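Local coordinates for Tol-Pal system protein TolB (Acinetobacter baumannii, PDB 7MX5) that probably acts as the periplasmic component of the Tol-Pal system, which supports outer membrane invagination during cell division and the integrity of that membrane, at residues G127-D131 / S354-Q358; K315-V319 / L347-F353. One frame throughout, in Å; residues are numbered along the deposited sequence.

Contact 1 of 2, residues G127-D131 / S354-Q358; sequences GIPGD and SPNGQ
Asn356 meets Asp131 and Pro129 at once, using its backbone for one and its side chain for the other. Its N-H bonds to OD2 of Asp131 (N to OD2 2.9 Å) on the syn side of the carboxylate, 24° out of the plane. The side-chain amide lies beside the Asp131 carboxylate, the two planes 37° apart, and gives ND2 to O of Pro129 (3.2 Å), lying nearly in line with that C=O. Alongside, CG2 of Ile128 rests on CB of Asn356 at 3.6 Å, and the ring of Pro355 packs against the carboxylate.

What positions the amide is its own loop. Ser354 to Gly357 form a type I turn, and OD1 of Asn356 takes N-H of Gln358 (N to OD1 2.8 Å), an Asx turn. OG of Ser354 comes to the same OD1 at 2.6 Å from the opposite face. CG of Asn356, set between its own backbone N and carbonyl carbon (chi1 62°), brings OD1 back over the turn. Farther out, Tyr122 of helix 110-126 touches Ile128 and Gln358, and Trp397 touches Pro355.

OD1 is gripped from both faces, which should hold the amide's rotation and keep ND2 turned to the carbonyl of Pro129 in the chain between the two domains.

Contact 2 of 2, residues K315-V319 / L347-F353; sequences KIALV and LDESPSF
Segment 315-319, part of strand 315-320, and segment 347-353 run in nearly opposite directions, their end-to-end lines 170° apart, yet no hydrogen bond joins them. The alpha carbons come closest at Ala317 and Pro351, 6.1 Å apart, and at Val319 and Asp348, 6.5 Å apart. Only Ser352 and Phe353 of the second segment are strand; before them the chain is loop, with an inverse gamma turn centred on Asp348.

Side chains of 347-353 pack on both the side chains and the peptides of the strand. Lys315, Ala317 and Val319 turn toward the partner, while Ile316 and Leu318 turn away from it. Phe353 points the CE2-CZ side of its ring at the start of the strand: CE2 lies 3.3 Å from N of Ala317 and 3.5 Å from its CB, CZ is 3.7 Å from CB of Lys315, and the carbonyl carbon of Ile316 sits at the ring's edge. Next along, CG of Pro351 packs on the methyl of Ala317 and on the peptide joining Ala317 to Leu318, 3.8 Å from C of Ala317.

This is the face-to-face meeting of neighbouring blades in a beta-propeller. Strand 315-320 is the second of four strands in one blade, bonded on its two sides to strands 304-309 and 328-333, and strand 352-353 is an edge strand, first of its blade, where Ser352 pairs with Val361.

At the far end Val319 spreads its two methyls over the loop. CG1, anti to the backbone N (chi1 163°), touches OD1 of Asp348, whereas CG2 approaches the carbonyl O of Glu349, at 3.2 Å. OD2 of Asp348 forms a salt bridge with Arg306 while OD1 stays on Val319; Lys315 turns its amine away to a salt bridge with Asp333. Glu349, its CB directed away from the strand, is bound by Arg393 and the backbone N of Glu394.

How the contacts relate
The two contacts lie about 17 Å apart, centre to centre, and share one continuous piece of chain: segment 347-353 of contact 2 ends where segment 354-358 of contact 1 begins. Beyond this junction they do not touch. In sequence, both segments of contact 2 fall within the 222 residues that separate the two segments of contact 1, a span that includes much of the propeller. Contact 2 sets one blade on the next, whereas contact 1 ties the same blade, at the turn between strands 352-353 and 359-366, to the chain leaving helix 110-126. The continuous run 347-358 therefore meets the preceding blade with its first half and the chain between the domains with its second.

Contact 1 of 2, residues G127-D131 / S354-Q358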
ATOM      1  N   GLY A 127      17.614   7.592  -2.053  1.00 32.84           N
ATOM      2  CA  GLY A 127      18.184   6.313  -1.688  1.00 34.89           C
ATOM      3  C   GLY A 127      17.177   5.282  -1.235  1.00 45.23           C
ATOM      4  O   GLY A 127      17.575   4.246  -0.691  1.00 43.70           O
ATOM      5  N   ILE A 128      15.889   5.534  -1.441  1.00 42.97           N
ATOM      6  CA  ILE A 128      14.818   4.640  -1.020  1.00 36.77           C
ATOM      7  C   ILE A 128      14.107   4.153  -2.274  1.00 34.09           C
ATOM      8  O   ILE A 128      13.825   4.958  -3.162  1.00 35.13           O
ATOM      9  CB  ILE A 128      13.821   5.329  -0.071  1.00 36.82           C
ATOM     10  CG1 ILE A 128      14.536   5.814   1.193  1.00 41.43           C
ATOM     11  CG2 ILE A 128      12.683   4.394   0.295  1.00 33.87           C
ATOM     12  CD1 ILE A 128      13.715   6.769   2.031  1.00 35.21           C
ATOM     13  N   PRO A 129      13.817   2.858  -2.399  1.00 33.64           N
ATOM     14  CA  PRO A 129      13.107   2.370  -3.591  1.00 44.72           C
ATOM     15  C   PRO A 129      11.764   3.064  -3.762  1.00 38.10           C
ATOM     16  O   PRO A 129      10.985   3.194  -2.814  1.00 35.15           O
ATOM     17  CB  PRO A 129      12.935   0.871  -3.323  1.00 37.78           C
ATOM     18  CG  PRO A 129      13.912   0.525  -2.264  1.00 44.69           C
ATOM     19  CD  PRO A 129      14.285   1.769  -1.523  1.00 27.38           C
ATOM     20  N   GLY A 130      11.500   3.517  -4.987  1.00 35.32           N
ATOM     21  CA  GLY A 130      10.226   4.136  -5.283  1.00 36.82           C
ATOM     22  C   GLY A 130       9.085   3.139  -5.251  1.00 32.38           C
ATOM     23  O   GLY A 130       9.262   1.935  -5.443  1.00 43.72           O
ATOM     24  N   ASP A 131       7.882   3.657  -4.999  1.00 36.50           N
ATOM     25  CA  ASP A 131       6.696   2.817  -4.893  1.00 41.13           C
ATOM     26  C   ASP A 131       5.584   3.266  -5.834  1.00 44.44           C
ATOM     27  O   ASP A 131       4.421   2.905  -5.624  1.00 40.65           O
ATOM     28  CB  ASP A 131       6.184   2.781  -3.451  1.00 30.74           C
ATOM     29  CG  ASP A 131       6.715   1.592  -2.676  1.00 37.73           C
ATOM     30  OD1 ASP A 131       7.257   0.660  -3.307  1.00 45.28           O
ATOM     31  OD2 ASP A 131       6.592   1.587  -1.434  1.00 40.45           O
ATOM     32  N   SER A 354       3.369   0.735   2.639  1.00 27.98           N
ATOM     33  CA  SER A 354       3.946   0.591   1.314  1.00 36.59           C
ATOM     34  C   SER A 354       5.278  -0.153   1.414  1.00 27.97           C
ATOM     35  O   SER A 354       5.924  -0.138   2.465  1.00 35.31           O
ATOM     36  CB  SER A 354       4.154   1.957   0.668  1.00 33.40           C
ATOM     37  OG  SER A 354       5.157   2.696   1.342  1.00 32.46           O
ATOM     38  N   PRO A 355       5.700  -0.827   0.339  1.00 37.90           N
ATOM     39  CA  PRO A 355       6.950  -1.605   0.401  1.00 34.89           C
ATOM     40  C   PRO A 355       8.158  -0.827   0.901  1.00 38.68           C
ATOM     41  O   PRO A 355       9.021  -1.415   1.565  1.00 36.32           O
ATOM     42  CB  PRO A 355       7.143  -2.068  -1.048  1.00 41.61           C
ATOM     43  CG  PRO A 355       5.774  -2.104  -1.625  1.00 42.05           C
ATOM     44  CD  PRO A 355       4.935  -1.091  -0.894  1.00 40.37           C
ATOM     45  N   ASN A 356       8.254   0.470   0.613  1.00 31.06           N
ATOM     46  CA  ASN A 356       9.388   1.260   1.076  1.00 40.68           C
ATOM     47  C   ASN A 356       9.200   1.802   2.487  1.00 34.68           C
ATOM     48  O   ASN A 356      10.122   2.422   3.025  1.00 34.74           O
ATOM     49  CB  ASN A 356       9.674   2.414   0.104  1.00 33.12           C
ATOM     50  CG  ASN A 356       8.517   3.395  -0.022  1.00 36.95           C
ATOM     51  OD1 ASN A 356       7.597   3.414   0.795  1.00 42.71           O
ATOM     52  ND2 ASN A 356       8.565   4.222  -1.060  1.00 39.39           N
ATOM     53  N   GLY A 357       8.034   1.588   3.094  1.00 29.51           N
ATOM     54  CA  GLY A 357       7.794   2.065   4.440  1.00 37.12           C
ATOM     55  C   GLY A 357       7.634   3.561   4.573  1.00 41.17           C
ATOM     56  O   GLY A 357       7.547   4.058   5.699  1.00 37.62           O
ATOM     57  N   GLN A 358       7.598   4.296   3.462  1.00 39.05           N
ATOM     58  CA  GLN A 358       7.409   5.738   3.504  1.00 30.68           C
ATOM     59  C   GLN A 358       5.951   6.150   3.372  1.00 42.93           C
ATOM     60  O   GLN A 358       5.608   7.283   3.728  1.00 38.05           O
ATOM     61  CB  GLN A 358       8.227   6.411   2.395  1.00 34.30           C
ATOM     62  CG  GLN A 358       9.705   6.056   2.411  1.00 34.54           C
ATOM     63  CD  GLN A 358      10.322   6.197   3.789  1.00 46.07           C
ATOM     64  OE1 GLN A 358      10.834   5.230   4.354  1.00 39.97           O
ATOM     65  NE2 GLN A 358      10.279   7.407   4.337  1.00 40.08           N
TER

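Contact 2 of 2, residues K315-V319 / L347-F353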
ATOM      1  N   LYS A 315       8.606  -0.722  12.061  1.00 42.16           N
ATOM      2  CA  LYS A 315       7.464   0.161  12.242  1.00 28.35           C
ATOM      3  C   LYS A 315       6.173  -0.644  12.298  1.00 40.06           C
ATOM      4  O   LYS A 315       6.084  -1.749  11.754  1.00 39.16           O
ATOM      5  CB  LYS A 315       7.369   1.204  11.117  1.00 26.93           C
ATOM      6  CG  LYS A 315       8.656   1.970  10.861  1.00 33.32           C
ATOM      7  CD  LYS A 315       8.753   3.195  11.755  1.00 44.38           C
ATOM      8  CE  LYS A 315       9.924   4.080  11.356  1.00 52.26           C
ATOM      9  NZ  LYS A 315      10.541   4.751  12.534  1.00 36.84           N
ATOM     10  N   ILE A 316       5.170  -0.068  12.958  1.00 39.36           N
ATOM     11  CA  ILE A 316       3.844  -0.662  13.075  1.00 27.28           C
ATOM     12  C   ILE A 316       2.815   0.409  12.742  1.00 33.35           C
ATOM     13  O   ILE A 316       2.773   1.456  13.397  1.00 40.73           O
ATOM     14  CB  ILE A 316       3.580  -1.229  14.480  1.00 31.81           C
ATOM     15  CG1 ILE A 316       4.432  -2.472  14.736  1.00 40.81           C
ATOM     16  CG2 ILE A 316       2.102  -1.551  14.654  1.00 31.28           C
ATOM     17  CD1 ILE A 316       4.303  -3.015  16.146  1.00 34.97           C
ATOM     18  N   ALA A 317       1.990   0.150  11.731  1.00 28.77           N
ATOM     19  CA  ALA A 317       0.824   0.973  11.445  1.00 34.13           C
ATOM     20  C   ALA A 317      -0.387   0.341  12.114  1.00 30.86           C
ATOM     21  O   ALA A 317      -0.653  -0.850  11.925  1.00 36.89           O
ATOM     22  CB  ALA A 317       0.594   1.112   9.939  1.00 26.52           C
ATOM     23  N   LEU A 318      -1.113   1.133  12.899  1.00 27.55           N
ATOM     24  CA  LEU A 318      -2.183   0.594  13.723  1.00 39.27           C
ATOM     25  C   LEU A 318      -3.313   1.608  13.827  1.00 31.36           C
ATOM     26  O   LEU A 318      -3.212   2.740  13.349  1.00 26.49           O
ATOM     27  CB  LEU A 318      -1.676   0.223  15.121  1.00 33.36           C
ATOM     28  CG  LEU A 318      -1.216   1.389  16.003  1.00 36.09           C
ATOM     29  CD1 LEU A 318      -1.533   1.112  17.462  1.00 37.34           C
ATOM     30  CD2 LEU A 318       0.271   1.662  15.824  1.00 24.03           C
ATOM     31  N   VAL A 319      -4.398   1.178  14.463  1.00 28.43           N
ATOM     32  CA  VAL A 319      -5.524   2.043  14.791  1.00 33.89           C
ATOM     33  C   VAL A 319      -5.410   2.408  16.264  1.00 36.59           C
ATOM     34  O   VAL A 319      -5.411   1.526  17.132  1.00 34.60           O
ATOM     35  CB  VAL A 319      -6.867   1.363  14.485  1.00 33.49           C
ATOM     36  CG1 VAL A 319      -8.002   2.072  15.211  1.00 34.78           C
ATOM     37  CG2 VAL A 319      -7.119   1.346  12.989  1.00 23.72           C
ATOM     38  N   LEU A 347     -12.739   4.634  10.373  1.00 37.82           N
ATOM     39  CA  LEU A 347     -12.975   3.198  10.348  1.00 43.91           C
ATOM     40  C   LEU A 347     -11.948   2.485  11.212  1.00 46.49           C
ATOM     41  O   LEU A 347     -10.744   2.737  11.092  1.00 50.20           O
ATOM     42  CB  LEU A 347     -12.919   2.661   8.914  1.00 42.58           C
ATOM     43  CG  LEU A 347     -13.952   3.249   7.953  1.00 32.17           C
ATOM     44  CD1 LEU A 347     -13.692   2.778   6.533  1.00 27.67           C
ATOM     45  CD2 LEU A 347     -15.359   2.885   8.397  1.00 31.82           C
ATOM     46  N   ASP A 348     -12.429   1.597  12.083  1.00 42.97           N
ATOM     47  CA  ASP A 348     -11.565   0.716  12.866  1.00 39.31           C
ATOM     48  C   ASP A 348     -11.136  -0.430  11.953  1.00 37.09           C
ATOM     49  O   ASP A 348     -11.671  -1.541  11.989  1.00 44.68           O
ATOM     50  CB  ASP A 348     -12.289   0.223  14.113  1.00 36.46           C
ATOM     51  CG  ASP A 348     -11.466  -0.763  14.918  1.00 41.80           C
ATOM     52  OD1 ASP A 348     -10.234  -0.583  15.001  1.00 39.58           O
ATOM     53  OD2 ASP A 348     -12.054  -1.715  15.473  1.00 46.73           O
ATOM     54  N   GLU A 349     -10.151  -0.139  11.107  1.00 34.66           N
ATOM     55  CA  GLU A 349      -9.743  -1.043  10.044  1.00 37.50           C
ATOM     56  C   GLU A 349      -8.231  -0.978   9.877  1.00 39.64           C
ATOM     57  O   GLU A 349      -7.609   0.059  10.115  1.00 36.62           O
ATOM     58  CB  GLU A 349     -10.449  -0.692   8.727  1.00 36.53           C
ATOM     59  CG  GLU A 349     -10.343  -1.741   7.637  1.00 33.18           C
ATOM     60  CD  GLU A 349     -11.545  -1.726   6.712  1.00 39.39           C
ATOM     61  OE1 GLU A 349     -12.623  -2.199   7.128  1.00 33.98           O
ATOM     62  OE2 GLU A 349     -11.416  -1.229   5.575  1.00 41.84           O
ATOM     63  N   SER A 350      -7.652  -2.095   9.454  1.00 40.25           N
ATOM     64  CA  SER A 350      -6.200  -2.208   9.392  1.00 37.79           C
ATOM     65  C   SER A 350      -5.628  -1.304   8.305  1.00 39.30           C
ATOM     66  O   SER A 350      -6.159  -1.274   7.187  1.00 34.02           O
ATOM     67  CB  SER A 350      -5.795  -3.657   9.131  1.00 33.87           C
ATOM     68  OG  SER A 350      -4.525  -3.940   9.690  1.00 44.09           O
ATOM     69  N   PRO A 351      -4.566  -0.561   8.584  1.00 34.58           N
ATOM     70  CA  PRO A 351      -3.835   0.142   7.528  1.00 33.33           C
ATOM     71  C   PRO A 351      -2.893  -0.828   6.823  1.00 35.70           C
ATOM     72  O   PRO A 351      -2.841  -2.018   7.131  1.00 34.63           O
ATOM     73  CB  PRO A 351      -3.065   1.235   8.282  1.00 38.27           C
ATOM     74  CG  PRO A 351      -3.334   1.011   9.758  1.00 28.13           C
ATOM     75  CD  PRO A 351      -3.982  -0.326   9.912  1.00 37.13           C
ATOM     76  N   SER A 352      -2.136  -0.301   5.862  1.00 34.80           N
ATOM     77  CA  SER A 352      -1.213  -1.127   5.097  1.00 29.78           C
ATOM     78  C   SER A 352      -0.005  -0.298   4.692  1.00 33.58           C
ATOM     79  O   SER A 352      -0.156   0.769   4.089  1.00 32.67           O
ATOM     80  CB  SER A 352      -1.896  -1.718   3.858  1.00 37.17           C
ATOM     81  OG  SER A 352      -1.217  -2.875   3.403  1.00 35.69           O
ATOM     82  N   PHE A 353       1.182  -0.795   5.022  1.00 26.81           N
ATOM     83  CA  PHE A 353       2.424  -0.114   4.693  1.00 28.02           C
ATOM     84  C   PHE A 353       2.774  -0.300   3.221  1.00 30.42           C
ATOM     85  O   PHE A 353       2.518  -1.350   2.625  1.00 32.64           O
ATOM     86  CB  PHE A 353       3.570  -0.645   5.555  1.00 28.86           C
ATOM     87  CG  PHE A 353       3.858   0.188   6.771  1.00 36.16           C
ATOM     88  CD1 PHE A 353       4.294   1.497   6.645  1.00 39.58           C
ATOM     89  CD2 PHE A 353       3.706  -0.344   8.040  1.00 28.33           C
ATOM     90  CE1 PHE A 353       4.567   2.262   7.766  1.00 47.31           C
ATOM     91  CE2 PHE A 353       3.979   0.414   9.163  1.00 38.83           C
ATOM     92  CZ  PHE A 353       4.409   1.719   9.026  1.00 35.01           C
TER